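Local coordinates for protein monoacylglycerol lipase (Palaeococcus ferrophilus, PDB 6QE2) that hydrolyses monoacylglycerols to glycerol and free fatty acid, probably as a serine hydrolase of the alpha/beta-hydrolase fold, at residues 17-22 with 46-51; 183-188 with 212-217; 147-152 with 232-237. All coordinates share one frame; numbering follows the deposited sequence.

Interaction 1 (17-22 with 46-51)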
loop_
_atom_site.group_PDB
_atom_site.type_symbol
_atom_site.label_atom_id
_atom_site.label_comp_id
_atom_site.label_asym_id
_atom_site.label_seq_id
_atom_site.Cartn_x
_atom_site.Cartn_y
_atom_site.Cartn_z
ATOM N N VAL A 17 1.481 -10.361 -4.652
ATOM C CA VAL A 17 1.238 -9.215 -5.509
ATOM C C VAL A 17 1.621 -7.978 -4.722
ATOM O O VAL A 17 1.134 -7.768 -3.632
ATOM C CB VAL A 17 -0.226 -9.109 -5.947
ATOM C CG1 VAL A 17 -0.428 -7.857 -6.772
ATOM C CG2 VAL A 17 -0.634 -10.330 -6.744
ATOM N N LEU A 18 2.500 -7.175 -5.296
ATOM C CA LEU A 18 2.987 -5.971 -4.654
ATOM C C LEU A 18 2.243 -4.737 -5.130
ATOM O O LEU A 18 2.176 -4.476 -6.312
ATOM C CB LEU A 18 4.476 -5.808 -4.931
ATOM C CG LEU A 18 5.067 -4.466 -4.525
ATOM C CD1 LEU A 18 5.444 -4.505 -3.060
ATOM C CD2 LEU A 18 6.271 -4.125 -5.370
ATOM N N VAL A 19 1.709 -3.977 -4.186
ATOM C CA VAL A 19 0.933 -2.783 -4.477
ATOM C C VAL A 19 1.563 -1.573 -3.788
ATOM O O VAL A 19 1.471 -1.428 -2.582
ATOM C CB VAL A 19 -0.518 -2.973 -4.012
ATOM C CG1 VAL A 19 -1.384 -1.821 -4.461
ATOM C CG2 VAL A 19 -1.068 -4.283 -4.538
ATOM N N HIS A 20 2.209 -0.709 -4.582
ATOM C CA HIS A 20 2.917 0.463 -4.047
ATOM C C HIS A 20 1.921 1.573 -3.682
ATOM O O HIS A 20 0.716 1.449 -3.865
ATOM C CB HIS A 20 4.001 0.967 -5.040
ATOM C CG HIS A 20 3.480 1.594 -6.313
ATOM N ND1 HIS A 20 2.863 2.841 -6.320
ATOM C CD2 HIS A 20 3.506 1.180 -7.598
ATOM C CE1 HIS A 20 2.522 3.152 -7.554
ATOM N NE2 HIS A 20 2.907 2.166 -8.355
ATOM N N GLY A 21 2.482 2.649 -3.124
ATOM C CA GLY A 21 1.701 3.744 -2.583
ATOM C C GLY A 21 1.720 4.972 -3.495
ATOM O O GLY A 21 2.242 4.958 -4.611
ATOM N N LEU A 22 1.198 6.083 -2.958
ATOM C CA LEU A 22 0.969 7.260 -3.784
ATOM C C LEU A 22 2.296 7.887 -4.141
ATOM O O LEU A 22 3.105 8.143 -3.258
ATOM C CB LEU A 22 0.148 8.293 -2.957
ATOM C CG LEU A 22 -0.048 9.661 -3.631
ATOM C CD1 LEU A 22 -0.936 9.558 -4.843
ATOM C CD2 LEU A 22 -0.712 10.577 -2.632
ATOM N N PHE A 46 3.610 -4.225 -10.265
ATOM C CA PHE A 46 3.095 -3.343 -11.298
ATOM C C PHE A 46 3.214 -1.919 -10.783
ATOM O O PHE A 46 3.291 -1.682 -9.579
ATOM C CB PHE A 46 1.634 -3.656 -11.668
ATOM C CG PHE A 46 0.639 -3.325 -10.574
ATOM C CD1 PHE A 46 0.366 -4.231 -9.560
ATOM C CD2 PHE A 46 -0.006 -2.096 -10.555
ATOM C CE1 PHE A 46 -0.541 -3.922 -8.553
ATOM C CE2 PHE A 46 -0.908 -1.776 -9.545
ATOM C CZ PHE A 46 -1.173 -2.693 -8.543
ATOM N N ASP A 47 3.233 -0.972 -11.710
ATOM C CA ASP A 47 3.155 0.438 -11.364
ATOM C C ASP A 47 1.746 0.927 -11.656
ATOM O O ASP A 47 1.199 0.655 -12.729
ATOM C CB ASP A 47 4.200 1.253 -12.132
ATOM C CG ASP A 47 5.616 1.024 -11.614
ATOM O OD1 ASP A 47 5.773 0.306 -10.604
ATOM O OD2 ASP A 47 6.576 1.564 -12.206
ATOM N N TRP A 48 1.137 1.594 -10.672
ATOM C CA TRP A 48 -0.201 2.145 -10.839
ATOM C C TRP A 48 -0.273 3.048 -12.062
ATOM O O TRP A 48 0.738 3.642 -12.457
ATOM C CB TRP A 48 -0.603 2.988 -9.634
ATOM C CG TRP A 48 -0.916 2.300 -8.342
ATOM C CD1 TRP A 48 -0.136 1.406 -7.660
ATOM C CD2 TRP A 48 -2.060 2.544 -7.514
ATOM N NE1 TRP A 48 -0.744 1.055 -6.478
ATOM C CE2 TRP A 48 -1.925 1.743 -6.362
ATOM C CE3 TRP A 48 -3.191 3.359 -7.640
ATOM C CZ2 TRP A 48 -2.882 1.727 -5.345
ATOM C CZ3 TRP A 48 -4.137 3.348 -6.626
ATOM C CH2 TRP A 48 -3.980 2.532 -5.495
ATOM N N PRO A 49 -1.454 3.210 -12.652
ATOM C CA PRO A 49 -1.640 4.273 -13.645
ATOM C C PRO A 49 -1.179 5.605 -13.072
ATOM O O PRO A 49 -1.388 5.896 -11.891
ATOM C CB PRO A 49 -3.151 4.257 -13.899
ATOM C CG PRO A 49 -3.593 2.873 -13.521
ATOM C CD PRO A 49 -2.686 2.445 -12.401
ATOM N N GLY A 50 -0.511 6.401 -13.905
ATOM C CA GLY A 50 -0.027 7.687 -13.434
ATOM C C GLY A 50 1.125 7.603 -12.465
ATOM O O GLY A 50 1.378 8.561 -11.727
ATOM N N HIS A 51 1.829 6.473 -12.434
ATOM C CA HIS A 51 2.921 6.251 -11.502
ATOM C C HIS A 51 4.032 5.483 -12.195
ATOM O O HIS A 51 3.776 4.688 -13.102
ATOM C CB HIS A 51 2.475 5.454 -10.272
ATOM C CG HIS A 51 1.635 6.239 -9.315
ATOM N ND1 HIS A 51 0.298 6.489 -9.528
ATOM C CD2 HIS A 51 1.947 6.825 -8.137
ATOM C CE1 HIS A 51 -0.178 7.201 -8.524
ATOM N NE2 HIS A 51 0.801 7.416 -7.663
HETATM O O HOH W 1 2.713 -1.969 -7.080
#
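At the tightest part of this buried contact, CD1 of Trp48 sits over one face of the His20 imidazole, displaced toward its rim, 3.2 Å from CE1 of His20. CG of His20 stands between the backbone N and the carbonyl carbon (chi1 69°), from where the ring reaches the 46-51 loop. The backbone N of Trp48 donates to NE2 of His20 at 3.0 Å, nearly straight at 165° but 31° out of the ring plane. ND1 of His20 donates at 2.8 Å to Gly21 O, which lies in the ring plane, so both nitrogens are held. Histidine suits this, offering an acceptor and a donor. At the ring edge, CE1 of His20 meets CB of His51 at 3.6 Å. An alanine in place of His20 would probably leave the N-H of Trp48 without its acceptor and open a gap beside the indole and His51. The Phe46 side is looser: its CE1 lies 4.1 Å from Val19 CG2, and a water links Leu18 O, His20 N and Phe46 O. The His-Gly pair is consistent with the oxyanion-hole loop of related lipases. Strand 15-19 runs between strands 42-46 and 82-86; Val19 and Trp48 rest on helix 88-99, Phe46 on helix 63-77.

Interaction 2 (183-188 with 212-217)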
loop_
_atom_site.group_PDB
_atom_site.type_symbol
_atom_site.label_atom_id
_atom_site.label_comp_id
_atom_site.label_asym_id
_atom_site.label_seq_id
_atom_site.Cartn_x
_atom_site.Cartn_y
_atom_site.Cartn_z
ATOM N N ARG A 183 -14.512 3.343 4.101
ATOM C CA ARG A 183 -15.094 2.042 3.809
ATOM C C ARG A 183 -14.230 0.923 4.374
ATOM O O ARG A 183 -14.757 -0.143 4.713
ATOM C CB ARG A 183 -15.276 1.862 2.312
ATOM C CG ARG A 183 -16.300 2.834 1.765
ATOM C CD ARG A 183 -16.415 2.532 0.282
ATOM N NE ARG A 183 -17.369 3.419 -0.362
ATOM C CZ ARG A 183 -17.480 3.556 -1.681
ATOM N NH1 ARG A 183 -16.666 2.891 -2.506
ATOM N NH2 ARG A 183 -18.383 4.395 -2.178
ATOM N N ALA A 184 -12.919 1.170 4.516
ATOM C CA ALA A 184 -12.035 0.106 5.007
ATOM C C ALA A 184 -12.418 -0.265 6.423
ATOM O O ALA A 184 -12.393 -1.440 6.802
ATOM C CB ALA A 184 -10.562 0.531 4.958
ATOM N N HIS A 185 -12.822 0.728 7.216
ATOM C CA HIS A 185 -13.261 0.440 8.571
ATOM C C HIS A 185 -14.666 -0.146 8.587
ATOM O O HIS A 185 -14.929 -1.108 9.316
ATOM C CB HIS A 185 -13.185 1.710 9.408
ATOM C CG HIS A 185 -11.789 2.198 9.631
ATOM N ND1 HIS A 185 -10.934 1.610 10.540
ATOM C CD2 HIS A 185 -11.096 3.213 9.065
ATOM C CE1 HIS A 185 -9.776 2.247 10.527
ATOM N NE2 HIS A 185 -9.849 3.224 9.640
ATOM N N LYS A 186 -15.573 0.401 7.772
ATOM C CA LYS A 186 -16.966 -0.041 7.804
ATOM C C LYS A 186 -17.105 -1.501 7.394
ATOM O O LYS A 186 -17.951 -2.224 7.935
ATOM C CB LYS A 186 -17.823 0.847 6.903
ATOM C CG LYS A 186 -18.066 2.231 7.467
ATOM C CD LYS A 186 -18.924 3.066 6.533
ATOM C CE LYS A 186 -19.180 4.442 7.118
ATOM N NZ LYS A 186 -19.954 5.309 6.184
ATOM N N GLU A 187 -16.286 -1.957 6.444
ATOM C CA GLU A 187 -16.391 -3.300 5.891
ATOM C C GLU A 187 -15.342 -4.258 6.450
ATOM O O GLU A 187 -15.090 -5.306 5.842
ATOM C CB GLU A 187 -16.303 -3.240 4.365
ATOM C CG GLU A 187 -17.342 -2.324 3.740
ATOM C CD GLU A 187 -17.373 -2.396 2.225
ATOM O OE1 GLU A 187 -16.655 -3.236 1.639
ATOM O OE2 GLU A 187 -18.120 -1.602 1.614
ATOM N N ALA A 188 -14.753 -3.933 7.605
ATOM C CA ALA A 188 -13.664 -4.737 8.157
ATOM C C ALA A 188 -14.078 -6.192 8.357
ATOM O O ALA A 188 -13.267 -7.108 8.166
ATOM C CB ALA A 188 -13.191 -4.132 9.477
ATOM N N ARG A 212 -4.650 0.222 14.374
ATOM C CA ARG A 212 -5.083 -0.330 15.643
ATOM C C ARG A 212 -6.598 -0.461 15.665
ATOM O O ARG A 212 -7.106 -1.435 16.164
ATOM C CB ARG A 212 -4.582 0.502 16.823
ATOM C CG ARG A 212 -3.078 0.671 16.879
ATOM C CD ARG A 212 -2.610 1.303 18.182
ATOM N NE ARG A 212 -1.189 1.620 18.152
ATOM C CZ ARG A 212 -0.701 2.844 18.042
ATOM N NH1 ARG A 212 -1.517 3.875 17.975
ATOM N NH2 ARG A 212 0.601 3.043 18.011
ATOM N N ARG A 213 -7.321 0.530 15.153
ATOM C CA ARG A 213 -8.772 0.424 15.101
ATOM C C ARG A 213 -9.210 -0.693 14.170
ATOM O O ARG A 213 -10.102 -1.445 14.475
ATOM C CB ARG A 213 -9.430 1.717 14.650
ATOM C CG ARG A 213 -9.224 2.902 15.557
ATOM C CD ARG A 213 -9.828 2.706 16.932
ATOM N NE ARG A 213 -8.809 2.287 17.874
ATOM C CZ ARG A 213 -8.856 1.161 18.565
ATOM N NH1 ARG A 213 -7.863 0.851 19.384
ATOM N NH2 ARG A 213 -9.899 0.360 18.445
ATOM N N LEU A 214 -8.544 -0.807 13.031
ATOM C CA LEU A 214 -8.881 -1.834 12.063
ATOM C C LEU A 214 -8.674 -3.225 12.645
ATOM O O LEU A 214 -9.485 -4.103 12.446
ATOM C CB LEU A 214 -8.068 -1.694 10.782
ATOM C CG LEU A 214 -8.437 -2.741 9.733
ATOM C CD1 LEU A 214 -9.832 -2.496 9.206
ATOM C CD2 LEU A 214 -7.443 -2.760 8.597
ATOM N N PHE A 215 -7.608 -3.399 13.410
ATOM C CA PHE A 215 -7.306 -4.682 13.997
ATOM C C PHE A 215 -8.457 -5.129 14.894
ATOM O O PHE A 215 -8.889 -6.261 14.831
ATOM C CB PHE A 215 -6.025 -4.558 14.807
ATOM C CG PHE A 215 -5.601 -5.826 15.470
ATOM C CD1 PHE A 215 -4.882 -6.768 14.777
ATOM C CD2 PHE A 215 -5.913 -6.069 16.788
ATOM C CE1 PHE A 215 -4.482 -7.928 15.383
ATOM C CE2 PHE A 215 -5.514 -7.232 17.402
ATOM C CZ PHE A 215 -4.799 -8.163 16.695
ATOM N N GLU A 216 -8.960 -4.222 15.712
ATOM C CA GLU A 216 -10.088 -4.505 16.586
ATOM C C GLU A 216 -11.395 -4.702 15.815
ATOM O O GLU A 216 -12.279 -5.403 16.256
ATOM C CB GLU A 216 -10.175 -3.456 17.693
ATOM C CG GLU A 216 -8.795 -3.198 18.259
ATOM C CD GLU A 216 -8.771 -2.572 19.629
ATOM O OE1 GLU A 216 -9.624 -1.723 19.921
ATOM O OE2 GLU A 216 -7.870 -2.923 20.404
ATOM N N GLU A 217 -11.502 -4.065 14.658
ATOM C CA GLU A 217 -12.702 -4.149 13.840
ATOM C C GLU A 217 -12.764 -5.446 13.051
ATOM O O GLU A 217 -13.829 -5.909 12.701
ATOM C CB GLU A 217 -12.780 -2.960 12.886
ATOM C CG GLU A 217 -13.231 -1.678 13.552
ATOM C CD GLU A 217 -12.784 -0.439 12.811
ATOM O OE1 GLU A 217 -13.217 0.661 13.173
ATOM O OE2 GLU A 217 -11.994 -0.568 11.873
#
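The His185 imidazole meets Glu217 at its edge: OE2 lies in the ring plane, and the backbone N of Leu214 also approaches the edge near that plane, while CB of Arg213 comes in obliquely. This His-carboxylate hydrogen bond joins the end of helix 171-186 to helix 209-217 within the alpha/beta-hydrolase fold. ND1 of His185 donates to OE2 of Glu217 at 2.8 Å with an angle of 163°. The acceptor uses its syn lone pair, and the carboxylate is turned 75° from the ring. Because NE2 of His185 is bonded to the carbonyl of Leu114, both nitrogens appear to act as donors, and the nearby carboxylate would probably favour a positively charged ring. With its chain extended beyond CG, Glu217 suits the task of bringing the acceptor across to the histidine. The guanidinium of Arg213 turns to its own helix and meets OE1 of Glu216 at its edge, in a salt bridge of 2.6 Å from NH2 of Arg213, and its NE pairs with Glu209. Beside the polar pair, CD1 of Leu214 touches the carbonyl O of Ala184, and Leu214 also meets Ile94 of helix 88-99. Ala188, with only a methyl group, lets the backbones come close, its CA lying 5.8 Å from CA of Glu217. CD1 of Leu214 reaches CB of Ala188 at 3.7 Å, while CB of Ala188 meets CB of Glu217 at 3.6 Å.

Interaction 3 (147-152 with 232-237)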
loop_
_atom_site.group_PDB
_atom_site.type_symbol
_atom_site.label_atom_id
_atom_site.label_comp_id
_atom_site.label_asym_id
_atom_site.label_seq_id
_atom_site.Cartn_x
_atom_site.Cartn_y
_atom_site.Cartn_z
ATOM N N LYS A 147 10.605 14.517 4.555
ATOM C CA LYS A 147 11.349 14.281 5.786
ATOM C C LYS A 147 10.569 13.424 6.774
ATOM O O LYS A 147 11.159 12.891 7.722
ATOM C CB LYS A 147 11.729 15.618 6.421
ATOM C CG LYS A 147 12.827 16.352 5.676
ATOM C CD LYS A 147 13.071 17.734 6.263
ATOM C CE LYS A 147 11.837 18.605 6.094
ATOM N NZ LYS A 147 11.717 19.126 4.699
ATOM N N LEU A 148 9.260 13.301 6.592
ATOM C CA LEU A 148 8.427 12.480 7.457
ATOM C C LEU A 148 8.358 11.029 6.994
ATOM O O LEU A 148 7.681 10.219 7.637
ATOM C CB LEU A 148 7.013 13.065 7.499
ATOM C CG LEU A 148 6.834 14.378 8.262
ATOM C CD1 LEU A 148 5.375 14.820 8.227
ATOM C CD2 LEU A 148 7.358 14.274 9.686
ATOM N N LEU A 149 9.039 10.689 5.900
ATOM C CA LEU A 149 8.966 9.334 5.361
ATOM C C LEU A 149 9.799 8.340 6.158
ATOM O O LEU A 149 9.360 7.209 6.388
ATOM C CB LEU A 149 9.420 9.328 3.903
ATOM C CG LEU A 149 8.482 9.985 2.897
ATOM C CD1 LEU A 149 9.191 10.075 1.562
ATOM C CD2 LEU A 149 7.200 9.185 2.770
ATOM N N SER A 150 10.996 8.735 6.583
ATOM C CA SER A 150 11.936 7.777 7.141
ATOM C C SER A 150 12.925 8.479 8.055
ATOM O O SER A 150 13.330 9.613 7.790
ATOM C CB SER A 150 12.697 7.044 6.028
ATOM O OG SER A 150 13.711 6.211 6.567
ATOM N N ARG A 151 13.313 7.788 9.129
ATOM C CA ARG A 151 14.408 8.247 9.973
ATOM C C ARG A 151 15.768 8.114 9.294
ATOM O O ARG A 151 16.761 8.611 9.835
ATOM C CB ARG A 151 14.396 7.476 11.292
ATOM C CG ARG A 151 13.156 7.743 12.124
ATOM C CD ARG A 151 13.320 7.255 13.549
ATOM N NE ARG A 151 13.448 5.804 13.628
ATOM C CZ ARG A 151 13.577 5.134 14.768
ATOM N NH1 ARG A 151 13.594 5.788 15.929
ATOM N NH2 ARG A 151 13.685 3.811 14.751
ATOM N N ASN A 152 15.835 7.455 8.135
ATOM C CA ASN A 152 17.077 7.319 7.382
ATOM C C ASN A 152 17.208 8.502 6.432
ATOM O O ASN A 152 16.449 8.583 5.455
ATOM C CB ASN A 152 17.078 6.003 6.608
ATOM C CG ASN A 152 18.365 5.756 5.829
ATOM O OD1 ASN A 152 19.155 6.664 5.572
ATOM N ND2 ASN A 152 18.577 4.502 5.448
ATOM N N TYR A 232 9.139 5.907 11.357
ATOM C CA TYR A 232 8.286 6.829 10.623
ATOM C C TYR A 232 7.384 6.034 9.672
ATOM O O TYR A 232 7.101 4.851 9.893
ATOM C CB TYR A 232 9.145 7.849 9.866
ATOM C CG TYR A 232 9.814 8.895 10.737
ATOM C CD1 TYR A 232 9.654 8.894 12.114
ATOM C CD2 TYR A 232 10.602 9.889 10.169
ATOM C CE1 TYR A 232 10.270 9.851 12.904
ATOM C CE2 TYR A 232 11.215 10.851 10.950
ATOM C CZ TYR A 232 11.050 10.828 12.312
ATOM O OH TYR A 232 11.663 11.789 13.091
ATOM N N HIS A 233 6.919 6.690 8.602
ATOM C CA HIS A 233 5.955 6.094 7.677
ATOM C C HIS A 233 6.555 4.921 6.909
ATOM O O HIS A 233 5.893 3.894 6.716
ATOM C CB HIS A 233 5.460 7.172 6.718
ATOM C CG HIS A 233 4.427 6.704 5.738
ATOM N ND1 HIS A 233 3.200 6.212 6.126
ATOM C CD2 HIS A 233 4.432 6.681 4.383
ATOM C CE1 HIS A 233 2.495 5.899 5.051
ATOM N NE2 HIS A 233 3.222 6.169 3.982
ATOM N N GLU A 234 7.795 5.057 6.452
ATOM C CA GLU A 234 8.481 3.985 5.734
ATOM C C GLU A 234 9.411 3.277 6.711
ATOM O O GLU A 234 10.413 3.850 7.151
ATOM C CB GLU A 234 9.248 4.529 4.536
ATOM C CG GLU A 234 8.337 5.019 3.437
ATOM C CD GLU A 234 9.081 5.485 2.209
ATOM O OE1 GLU A 234 10.326 5.389 2.185
ATOM O OE2 GLU A 234 8.415 5.955 1.264
ATOM N N ILE A 235 9.063 2.039 7.062
ATOM C CA ILE A 235 9.919 1.235 7.929
ATOM C C ILE A 235 10.994 0.505 7.134
ATOM O O ILE A 235 11.980 0.044 7.734
ATOM C CB ILE A 235 9.061 0.248 8.746
ATOM C CG1 ILE A 235 7.834 0.964 9.317
ATOM C CG2 ILE A 235 9.851 -0.352 9.906
ATOM C CD1 ILE A 235 6.775 0.033 9.864
ATOM N N PHE A 236 10.857 0.436 5.801
ATOM C CA PHE A 236 11.701 -0.413 4.953
ATOM C C PHE A 236 13.183 -0.126 5.128
ATOM O O PHE A 236 14.006 -1.051 5.104
ATOM C CB PHE A 236 11.336 -0.228 3.478
ATOM C CG PHE A 236 9.922 -0.581 3.149
ATOM C CD1 PHE A 236 8.915 0.362 3.262
ATOM C CD2 PHE A 236 9.599 -1.853 2.704
ATOM C CE1 PHE A 236 7.607 0.040 2.952
ATOM C CE2 PHE A 236 8.294 -2.183 2.396
ATOM C CZ PHE A 236 7.295 -1.235 2.522
ATOM N N GLU A 237 13.523 1.155 5.194
ATOM C CA GLU A 237 14.907 1.587 5.323
ATOM C C GLU A 237 15.260 2.177 6.685
ATOM O O GLU A 237 16.298 2.812 6.829
ATOM C CB GLU A 237 15.259 2.560 4.198
ATOM C CG GLU A 237 14.760 2.107 2.835
ATOM C CD GLU A 237 15.215 3.009 1.708
ATOM O OE1 GLU A 237 16.413 2.968 1.360
ATOM O OE2 GLU A 237 14.375 3.750 1.163
HETATM O O HOH W 2 12.595 3.987 5.783
HETATM O O HOH W 3 11.536 5.321 9.549
#
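Two waters grip the carbonyl oxygen of Glu234 and tie it to Ser150 and Arg151 on the facing loop. The first water donates to Glu234 O at 2.6 Å, accepts from Glu237 N and also bonds to Ser150 OG. The second donates to the same oxygen and accepts from the backbone N of both Arg151 and Tyr232. Beside this network, Glu234 N donates directly to Leu149 O at 2.7 Å, approaching nearly along the C=O axis at 163°. At the far end, CG of Asn152 is anti to its backbone N (chi1 -178°), setting the amide toward Glu237 O, to which ND2 of Asn152 donates in plane at 3.2 Å. Its OD1 turns to the N of Asp154, so one asparagine amide both caps the start of helix 153-161 and ties that start to the second loop. Ser150 OG also accepts from Asn152 N at 2.9 Å, forming an ST turn. At the rim of the contact, Arg151 crosses Tyr232 at about a right angle. CG of Arg151 lies over the centre of the phenol ring, 3.5 Å from the centroid, a CH-pi contact that uses arginine's aliphatic part, while its guanidinium forms salt bridges with Asp238 and Glu240. Well away from this pair, CD2 of Leu149 lies at the edge of the His233 imidazole, 4.1 Å from CD2 of His233. His233 ND1 is bonded to Asp203 and its NE2 to Ser87, a geometry consistent with the Ser-His-Asp catalytic triad of alpha/beta hydrolases, whose histidine-bearing loop is held here.

The three contacts lie about 19 to 24 Å apart between centres. Interaction 1 closes before the others open, and interaction 2 is nested in the long loop that interaction 3 closes. Interaction 1 follows inner strands 15-19 and 42-46 of the mixed sheet, whereas interaction 3 holds the loop after edge strand 223-228. The helix 209-217 of interaction 2 leads into that same strand. Helix 88-99 lies against both interaction 1 and interaction 2. Interactions 1 and 3 come within about 7 Å at their nearest atoms, where the probable active site sits; interaction 2, about 23 to 24 Å from both between centres, joins peripheral helices away from the probable catalytic residues.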